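Local coordinates for protein adenylate kinase (Schistosoma mansoni, PDB 3UMF) that probably catalyses the reversible transfer of a phosphoryl group from ATP to AMP, yielding two molecules of ADP, at residues D114-P117 and D121-I124; A29-V34 and I124-E129; E99-L104 and C109-D114. One frame throughout, in Å; residues are numbered along the deposited sequence.

Contact 1: D114-P117 and D121-I124; sequences DGYP and DQGI
Tyr116 and Pro117 lie against the first turns of helix 120-129, where Gln122 supplies most of the opposing surface. The planes of the Tyr116 ring and the Gln122 amide differ by only 7°, yet the two groups are not a plain stack, because the side chains meet at a slant. It is the far end of the ring that makes contact: CE1 of Tyr116 comes within 3.8 Å of OE1 of Gln122, and the phenol OH of Tyr116 is 3.4 Å from CB of Gln122. The same OH is 3.0 Å from the main-chain O of Gln122. With CG placed trans to the main-chain N, the chi1 of -168° swings the Tyr116 ring so that its CE1/OH end meets Gln122.

Pro117 CB and the Gln122 amide lie over the same face of Tyr116, the amide displaced past the CE1 edge. CB of Pro117 sits off-centre toward the rim, and also touches CB of Gln122 at 3.6 Å. Farther round, Pro117 CG reaches Gly123 CA at 3.7 Å, a close fit for the pyrrolidine ring against a residue with no side chain. The peptide bond before Pro117 is cis, which folds the chain sharply between the two residues. OE1 of Gln122 is 3.5 Å from Pro117 CA, but its clear hydrogen bond comes from the backbone N of Arg118, so the amide oxygen is held by the turn that leads into the helix.

The sequence Asp-Gly-Tyr-Pro followed by Arg118 matches the adenylate kinase signature. It leaves the end of strand 110-114, where Asp114 OD1 forms a salt bridge with Lys42 NZ and OD2 is hydrogen-bonded to His57 NE2. Tyr116 then packs on Leu90 and Leu94 of helix 90-104, while Pro117 touches Val181 of helix 179-186.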
loop_
_atom_site.group_PDB
_atom_site.type_symbol
_atom_site.label_atom_id
_atom_site.label_comp_id
_atom_site.label_asym_id
_atom_site.label_seq_id
_atom_site.Cartn_x
_atom_site.Cartn_y
_atom_site.Cartn_z
ATOM N N ASP A 114 -1.635 1.273 -2.580
ATOM C CA ASP A 114 -1.456 -0.145 -2.301
ATOM C C ASP A 114 0.006 -0.478 -2.011
ATOM O O ASP A 114 0.884 -0.237 -2.841
ATOM C CB ASP A 114 -1.970 -0.970 -3.489
ATOM C CG ASP A 114 -2.212 -2.429 -3.139
ATOM O OD1 ASP A 114 -1.370 -3.026 -2.440
ATOM O OD2 ASP A 114 -3.249 -2.980 -3.567
ATOM N N GLY A 115 0.259 -1.025 -0.824
ATOM C CA GLY A 115 1.593 -1.463 -0.445
ATOM C C GLY A 115 2.572 -0.320 -0.232
ATOM O O GLY A 115 3.750 -0.432 -0.578
ATOM N N TYR A 116 2.084 0.778 0.339
ATOM C CA TYR A 116 2.903 1.960 0.593
ATOM C C TYR A 116 2.397 2.656 1.852
ATOM O O TYR A 116 1.192 2.712 2.077
ATOM C CB TYR A 116 2.825 2.914 -0.607
ATOM C CG TYR A 116 3.840 4.040 -0.602
ATOM C CD1 TYR A 116 5.027 3.934 -1.318
ATOM C CD2 TYR A 116 3.604 5.217 0.101
ATOM C CE1 TYR A 116 5.957 4.964 -1.321
ATOM C CE2 TYR A 116 4.529 6.249 0.103
ATOM C CZ TYR A 116 5.703 6.117 -0.611
ATOM O OH TYR A 116 6.625 7.142 -0.611
ATOM N N PRO A 117 3.315 3.172 2.691
ATOM C CA PRO A 117 4.772 3.061 2.577
ATOM C C PRO A 117 5.288 1.799 3.260
ATOM O O PRO A 117 4.738 1.378 4.275
ATOM C CB PRO A 117 5.258 4.286 3.349
ATOM C CG PRO A 117 4.249 4.441 4.436
ATOM C CD PRO A 117 2.926 4.001 3.847
ATOM N N ASP A 121 10.911 6.377 5.837
ATOM C CA ASP A 121 11.296 7.504 4.991
ATOM C C ASP A 121 10.262 7.756 3.900
ATOM O O ASP A 121 9.976 8.902 3.560
ATOM C CB ASP A 121 12.692 7.289 4.390
ATOM C CG ASP A 121 12.808 5.984 3.618
ATOM O OD1 ASP A 121 11.850 5.183 3.630
ATOM O OD2 ASP A 121 13.870 5.753 3.003
ATOM N N GLN A 122 9.692 6.676 3.371
ATOM C CA GLN A 122 8.665 6.769 2.338
ATOM C C GLN A 122 7.418 7.489 2.848
ATOM O O GLN A 122 6.811 8.283 2.128
ATOM C CB GLN A 122 8.291 5.370 1.831
ATOM C CG GLN A 122 9.448 4.583 1.235
ATOM C CD GLN A 122 9.044 3.180 0.824
ATOM O OE1 GLN A 122 7.927 2.739 1.094
ATOM N NE2 GLN A 122 9.952 2.471 0.163
ATOM N N GLY A 123 7.048 7.210 4.095
ATOM C CA GLY A 123 5.862 7.799 4.688
ATOM C C GLY A 123 6.011 9.280 4.981
ATOM O O GLY A 123 5.175 10.091 4.577
ATOM N N ILE A 124 7.083 9.633 5.682
ATOM C CA ILE A 124 7.329 11.018 6.071
ATOM C C ILE A 124 7.526 11.932 4.858
ATOM O O ILE A 124 6.930 13.009 4.787
ATOM C CB ILE A 124 8.537 11.125 7.033
ATOM C CG1 ILE A 124 8.190 10.482 8.382
ATOM C CG2 ILE A 124 8.944 12.577 7.233
ATOM C CD1 ILE A 124 9.388 10.244 9.274
#

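Contact 2: A29-V34 and I124-E129; sequences AKVIFV and IKFEKE
Phe33 meets Phe126 in a T-shaped pair within the parallel alpha/beta core of this P-loop kinase fold, joining central strand 30-35 to helix 120-129. The ring planes stand at 74° and their centroids are 5.1 Å apart. Phe33 provides the edge: its CE1 sits over one face of Phe126, toward the rim, while CG and CD1 of Phe126 lie near the plane of the Phe33 ring. Two residues earlier on the strand, Val31 approaches the same phenyl group obliquely through CG1.

In Phe126, CG is trans to the main-chain N (chi1 180°), and the ring reaches from the helix toward the strand. The next shell packs round both rings. Phe33 also touches Pro117, Ile113 of strand 110-114 and Val136 of strand 135-140; Phe126 touches Met101 of helix 90-104. One residue on, the carboxylate of Glu127 is hydrogen-bonded through OE1 to Tyr185 OH of helix 179-186 and through OE2 to the backbone N of Cys133, in the loop before strand 135-140.

The measured contacts are uneven: Val31 CG1 stands 3.9 Å from Phe126 CE1, whereas Phe33 CZ comes to 3.4 Å from Phe126 CD1.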
loop_
_atom_site.group_PDB
_atom_site.type_symbol
_atom_site.label_atom_id
_atom_site.label_comp_id
_atom_site.label_asym_id
_atom_site.label_seq_id
_atom_site.Cartn_x
_atom_site.Cartn_y
_atom_site.Cartn_z
ATOM N N ALA A 29 -7.564 16.178 -0.910
ATOM C CA ALA A 29 -7.162 14.771 -0.979
ATOM C C ALA A 29 -7.154 14.039 0.362
ATOM O O ALA A 29 -6.604 14.528 1.352
ATOM C CB ALA A 29 -5.796 14.638 -1.648
ATOM N N LYS A 30 -7.778 12.863 0.375
ATOM C CA LYS A 30 -7.753 11.959 1.519
ATOM C C LYS A 30 -6.987 10.703 1.131
ATOM O O LYS A 30 -7.431 9.937 0.276
ATOM C CB LYS A 30 -9.178 11.593 1.931
ATOM C CG LYS A 30 -9.977 12.748 2.505
ATOM C CD LYS A 30 -11.464 12.473 2.393
ATOM C CE LYS A 30 -12.226 12.993 3.597
ATOM N NZ LYS A 30 -13.483 12.219 3.800
ATOM N N VAL A 31 -5.838 10.492 1.764
ATOM C CA VAL A 31 -4.945 9.405 1.381
ATOM C C VAL A 31 -4.954 8.262 2.386
ATOM O O VAL A 31 -4.730 8.464 3.582
ATOM C CB VAL A 31 -3.499 9.907 1.203
ATOM C CG1 VAL A 31 -2.545 8.743 0.985
ATOM C CG2 VAL A 31 -3.426 10.891 0.048
ATOM N N ILE A 32 -5.218 7.059 1.892
ATOM C CA ILE A 32 -5.232 5.871 2.730
ATOM C C ILE A 32 -4.084 4.944 2.355
ATOM O O ILE A 32 -4.096 4.317 1.293
ATOM C CB ILE A 32 -6.563 5.112 2.576
ATOM C CG1 ILE A 32 -7.735 6.025 2.951
ATOM C CG2 ILE A 32 -6.566 3.850 3.425
ATOM C CD1 ILE A 32 -9.079 5.499 2.505
ATOM N N PHE A 33 -3.081 4.868 3.220
ATOM C CA PHE A 33 -1.993 3.918 3.036
ATOM C C PHE A 33 -2.502 2.510 3.354
ATOM O O PHE A 33 -3.210 2.312 4.341
ATOM C CB PHE A 33 -0.821 4.270 3.956
ATOM C CG PHE A 33 -0.108 5.550 3.585
ATOM C CD1 PHE A 33 -0.062 5.990 2.271
ATOM C CD2 PHE A 33 0.531 6.308 4.559
ATOM C CE1 PHE A 33 0.606 7.161 1.938
ATOM C CE2 PHE A 33 1.201 7.477 4.230
ATOM C CZ PHE A 33 1.235 7.904 2.917
ATOM N N VAL A 34 -2.150 1.537 2.520
ATOM C CA VAL A 34 -2.550 0.151 2.760
ATOM C C VAL A 34 -1.337 -0.775 2.861
ATOM O O VAL A 34 -0.517 -0.854 1.940
ATOM C CB VAL A 34 -3.517 -0.363 1.669
ATOM C CG1 VAL A 34 -3.900 -1.815 1.936
ATOM C CG2 VAL A 34 -4.759 0.510 1.615
ATOM N N ILE A 124 7.083 9.633 5.682
ATOM C CA ILE A 124 7.329 11.018 6.071
ATOM C C ILE A 124 7.526 11.932 4.858
ATOM O O ILE A 124 6.930 13.009 4.787
ATOM C CB ILE A 124 8.537 11.125 7.033
ATOM C CG1 ILE A 124 8.190 10.482 8.382
ATOM C CG2 ILE A 124 8.944 12.577 7.233
ATOM C CD1 ILE A 124 9.388 10.244 9.274
ATOM N N LYS A 125 8.347 11.501 3.903
ATOM C CA LYS A 125 8.578 12.292 2.695
ATOM C C LYS A 125 7.308 12.469 1.865
ATOM O O LYS A 125 7.122 13.508 1.238
ATOM C CB LYS A 125 9.686 11.677 1.836
ATOM C CG LYS A 125 11.059 11.689 2.483
ATOM C CD LYS A 125 12.111 11.145 1.532
ATOM C CE LYS A 125 13.286 10.548 2.288
ATOM N NZ LYS A 125 14.264 9.903 1.368
ATOM N N PHE A 126 6.444 11.457 1.858
ATOM C CA PHE A 126 5.178 11.552 1.136
ATOM C C PHE A 126 4.324 12.655 1.733
ATOM O O PHE A 126 3.803 13.511 1.019
ATOM C CB PHE A 126 4.411 10.225 1.181
ATOM C CG PHE A 126 3.089 10.261 0.455
ATOM C CD1 PHE A 126 1.938 10.712 1.088
ATOM C CD2 PHE A 126 2.999 9.843 -0.862
ATOM C CE1 PHE A 126 0.726 10.749 0.418
ATOM C CE2 PHE A 126 1.787 9.876 -1.535
ATOM C CZ PHE A 126 0.652 10.329 -0.894
ATOM N N GLU A 127 4.181 12.627 3.053
ATOM C CA GLU A 127 3.354 13.601 3.750
ATOM C C GLU A 127 3.925 15.015 3.633
ATOM O O GLU A 127 3.180 15.991 3.683
ATOM C CB GLU A 127 3.173 13.198 5.215
ATOM C CG GLU A 127 2.536 11.829 5.386
ATOM C CD GLU A 127 2.311 11.461 6.837
ATOM O OE1 GLU A 127 3.298 11.127 7.528
ATOM O OE2 GLU A 127 1.147 11.502 7.287
ATOM N N LYS A 128 5.239 15.122 3.462
ATOM C CA LYS A 128 5.879 16.422 3.277
ATOM C C LYS A 128 5.680 16.933 1.854
ATOM O O LYS A 128 5.168 18.031 1.642
ATOM C CB LYS A 128 7.379 16.341 3.587
ATOM C CG LYS A 128 8.140 17.640 3.323
ATOM C CD LYS A 128 9.657 17.466 3.427
ATOM C CE LYS A 128 10.285 17.132 2.079
ATOM N NZ LYS A 128 10.901 15.775 2.061
ATOM N N GLU A 129 6.082 16.115 0.886
ATOM C CA GLU A 129 6.094 16.501 -0.521
ATOM C C GLU A 129 4.710 16.485 -1.170
ATOM O O GLU A 129 4.471 17.198 -2.143
ATOM C CB GLU A 129 7.030 15.576 -1.306
ATOM C CG GLU A 129 8.465 15.557 -0.807
ATOM C CD GLU A 129 9.357 16.518 -1.561
ATOM O OE1 GLU A 129 9.063 17.731 -1.558
ATOM O OE2 GLU A 129 10.353 16.058 -2.160
#

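Contact 3: E99-L104 and C109-D114; sequences EAMIKL and CHFLID
Similar first torsions, both chi1 -67°, place CG of Met101 and of Phe111 trans to the carbonyl carbon of its own residue; Phe111 points at the helix, and Met101 lies across its ring at a slant. From strand 110-114 the Phe111 ring extends to the helix; from helix 90-104 the Met101 chain runs out across that ring and then bends at its thioether (chi3 55°), bringing the methyl group back within 4.2 Å of Phe111 CD1. Both elements belong to the beta-alpha-beta crossover that leaves strand 56-58, passes through several helices and returns in the parallel neighbouring strand 110-114, with helix 90-104 the last helix before the return.

The face of the phenyl ring carries a CH-pi contact. Met101 CG is 4.0 Å from the Phe111 ring centroid and 16° off the ring normal, hence truly above the ring, though displaced toward its rim. The sulfur lies above the same ring but farther away, SD of Met101 being 4.9 Å from the Phe111 centroid, which makes a long Met-aromatic contact. Leu104, near the helix end, takes the edge instead: its CB is 4.0 Å from Phe111 CE2 and near the ring plane. Face and edge are therefore held by two residues of one helix, and no hydrogen bond spans the contact.

Other parts of the core close round the pair. Phe111 touches Asn56 and Leu58 of the adjoining edge strand; Met101 also touches Leu58, and it reaches Val31 of strand 30-35. Beyond CZ, on the same side of the ring as Met101 CG, the helix backbone makes contact: the carbonyl O of Met101 accepts a hydrogen bond from Leu104 N at 3.2 Å and lies 3.5 Å from Phe111 CZ.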
loop_
_atom_site.group_PDB
_atom_site.type_symbol
_atom_site.label_atom_id
_atom_site.label_comp_id
_atom_site.label_asym_id
_atom_site.label_seq_id
_atom_site.Cartn_x
_atom_site.Cartn_y
_atom_site.Cartn_z
ATOM N N GLU A 99 2.034 13.205 -9.335
ATOM C CA GLU A 99 1.540 13.518 -10.669
ATOM C C GLU A 99 0.204 12.830 -10.927
ATOM O O GLU A 99 -0.702 13.421 -11.512
ATOM C CB GLU A 99 2.559 13.098 -11.731
ATOM C CG GLU A 99 2.166 13.489 -13.144
ATOM C CD GLU A 99 2.795 12.597 -14.198
ATOM O OE1 GLU A 99 2.182 12.424 -15.272
ATOM O OE2 GLU A 99 3.904 12.071 -13.954
ATOM N N ALA A 100 0.084 11.583 -10.484
ATOM C CA ALA A 100 -1.153 10.830 -10.652
ATOM C C ALA A 100 -2.292 11.394 -9.798
ATOM O O ALA A 100 -3.446 11.410 -10.225
ATOM C CB ALA A 100 -0.925 9.357 -10.333
ATOM N N MET A 101 -1.962 11.871 -8.600
ATOM C CA MET A 101 -2.969 12.411 -7.689
ATOM C C MET A 101 -3.557 13.737 -8.183
ATOM O O MET A 101 -4.766 13.954 -8.090
ATOM C CB MET A 101 -2.401 12.553 -6.274
ATOM C CG MET A 101 -2.075 11.215 -5.613
ATOM S SD MET A 101 -1.283 11.380 -4.002
ATOM C CE MET A 101 -2.467 12.409 -3.139
ATOM N N ILE A 102 -2.702 14.612 -8.707
ATOM C CA ILE A 102 -3.135 15.892 -9.267
ATOM C C ILE A 102 -4.074 15.646 -10.440
ATOM O O ILE A 102 -5.048 16.375 -10.650
ATOM C CB ILE A 102 -1.925 16.719 -9.760
ATOM C CG1 ILE A 102 -1.073 17.172 -8.571
ATOM C CG2 ILE A 102 -2.377 17.925 -10.567
ATOM C CD1 ILE A 102 0.168 17.951 -8.968
ATOM N N LYS A 103 -3.781 14.584 -11.180
ATOM C CA LYS A 103 -4.517 14.208 -12.373
ATOM C C LYS A 103 -5.894 13.619 -12.046
ATOM O O LYS A 103 -6.817 13.709 -12.855
ATOM C CB LYS A 103 -3.679 13.188 -13.162
ATOM C CG LYS A 103 -4.112 12.942 -14.593
ATOM C CD LYS A 103 -3.312 11.795 -15.196
ATOM C CE LYS A 103 -3.165 11.938 -16.703
ATOM N NZ LYS A 103 -4.074 11.035 -17.457
ATOM N N LEU A 104 -6.041 13.036 -10.857
ATOM C CA LEU A 104 -7.255 12.287 -10.515
ATOM C C LEU A 104 -8.060 12.832 -9.331
ATOM O O LEU A 104 -9.097 12.265 -8.977
ATOM C CB LEU A 104 -6.902 10.819 -10.224
ATOM C CG LEU A 104 -6.333 9.984 -11.371
ATOM C CD1 LEU A 104 -5.892 8.625 -10.859
ATOM C CD2 LEU A 104 -7.360 9.831 -12.483
ATOM N N CYS A 109 -11.735 12.361 -4.363
ATOM C CA CYS A 109 -10.734 12.934 -3.464
ATOM C C CYS A 109 -9.957 11.875 -2.682
ATOM O O CYS A 109 -8.926 12.176 -2.079
ATOM C CB CYS A 109 -11.384 13.926 -2.488
ATOM S SG CYS A 109 -12.442 13.171 -1.229
ATOM N N HIS A 110 -10.452 10.640 -2.687
ATOM C CA HIS A 110 -9.797 9.563 -1.943
ATOM C C HIS A 110 -8.796 8.793 -2.801
ATOM O O HIS A 110 -9.012 8.578 -3.994
ATOM C CB HIS A 110 -10.820 8.579 -1.369
ATOM C CG HIS A 110 -11.838 9.205 -0.467
ATOM N ND1 HIS A 110 -12.998 9.780 -0.941
ATOM C CD2 HIS A 110 -11.884 9.319 0.881
ATOM C CE1 HIS A 110 -13.709 10.232 0.077
ATOM N NE2 HIS A 110 -13.056 9.964 1.193
ATOM N N PHE A 111 -7.708 8.369 -2.171
ATOM C CA PHE A 111 -6.693 7.565 -2.830
ATOM C C PHE A 111 -6.285 6.409 -1.933
ATOM O O PHE A 111 -5.886 6.620 -0.786
ATOM C CB PHE A 111 -5.461 8.418 -3.152
ATOM C CG PHE A 111 -5.704 9.472 -4.191
ATOM C CD1 PHE A 111 -6.204 10.715 -3.835
ATOM C CD2 PHE A 111 -5.437 9.221 -5.529
ATOM C CE1 PHE A 111 -6.434 11.686 -4.794
ATOM C CE2 PHE A 111 -5.664 10.193 -6.492
ATOM C CZ PHE A 111 -6.162 11.424 -6.122
ATOM N N LEU A 112 -6.411 5.191 -2.450
ATOM C CA LEU A 112 -5.822 4.024 -1.810
ATOM C C LEU A 112 -4.443 3.815 -2.413
ATOM O O LEU A 112 -4.321 3.583 -3.619
ATOM C CB LEU A 112 -6.668 2.772 -2.070
ATOM C CG LEU A 112 -7.919 2.509 -1.233
ATOM C CD1 LEU A 112 -8.623 1.253 -1.731
ATOM C CD2 LEU A 112 -7.563 2.364 0.232
ATOM N N ILE A 113 -3.401 3.914 -1.594
ATOM C CA ILE A 113 -2.057 3.594 -2.061
ATOM C C ILE A 113 -1.705 2.183 -1.616
ATOM O O ILE A 113 -1.486 1.933 -0.429
ATOM C CB ILE A 113 -0.992 4.562 -1.521
ATOM C CG1 ILE A 113 -1.556 5.977 -1.373
ATOM C CG2 ILE A 113 0.240 4.533 -2.423
ATOM C CD1 ILE A 113 -1.842 6.679 -2.677
ATOM N N ASP A 114 -1.635 1.273 -2.580
ATOM C CA ASP A 114 -1.456 -0.145 -2.301
ATOM C C ASP A 114 0.006 -0.478 -2.011
ATOM O O ASP A 114 0.884 -0.237 -2.841
ATOM C CB ASP A 114 -1.970 -0.970 -3.489
ATOM C CG ASP A 114 -2.212 -2.429 -3.139
ATOM O OD1 ASP A 114 -1.370 -3.026 -2.440
ATOM O OD2 ASP A 114 -3.249 -2.980 -3.567
#

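Overall arrangement
Along the chain, strand segment 29-34 comes first; helix segment 99-104 and strand segment 109-114 form contact 3, and residues 114-117, 121-124 and 124-129 follow without a long break. Contacts 1 and 2 share helix 120-129 and have centres about 8 Å apart, with Tyr116 CE2 packed 4.0 Å from Phe126 CD2. Contacts 2 and 3, about 10 Å apart between centres, rest on neighbouring strands of one parallel sheet, joined by a probable hydrogen bond from Ile32 N to Phe111 O. Contacts 1 and 3 are about 14 Å apart between centres and share Asp114. Together they bind helices 90-104 and 120-129 to the core, next to the strand that leads into the P-loop.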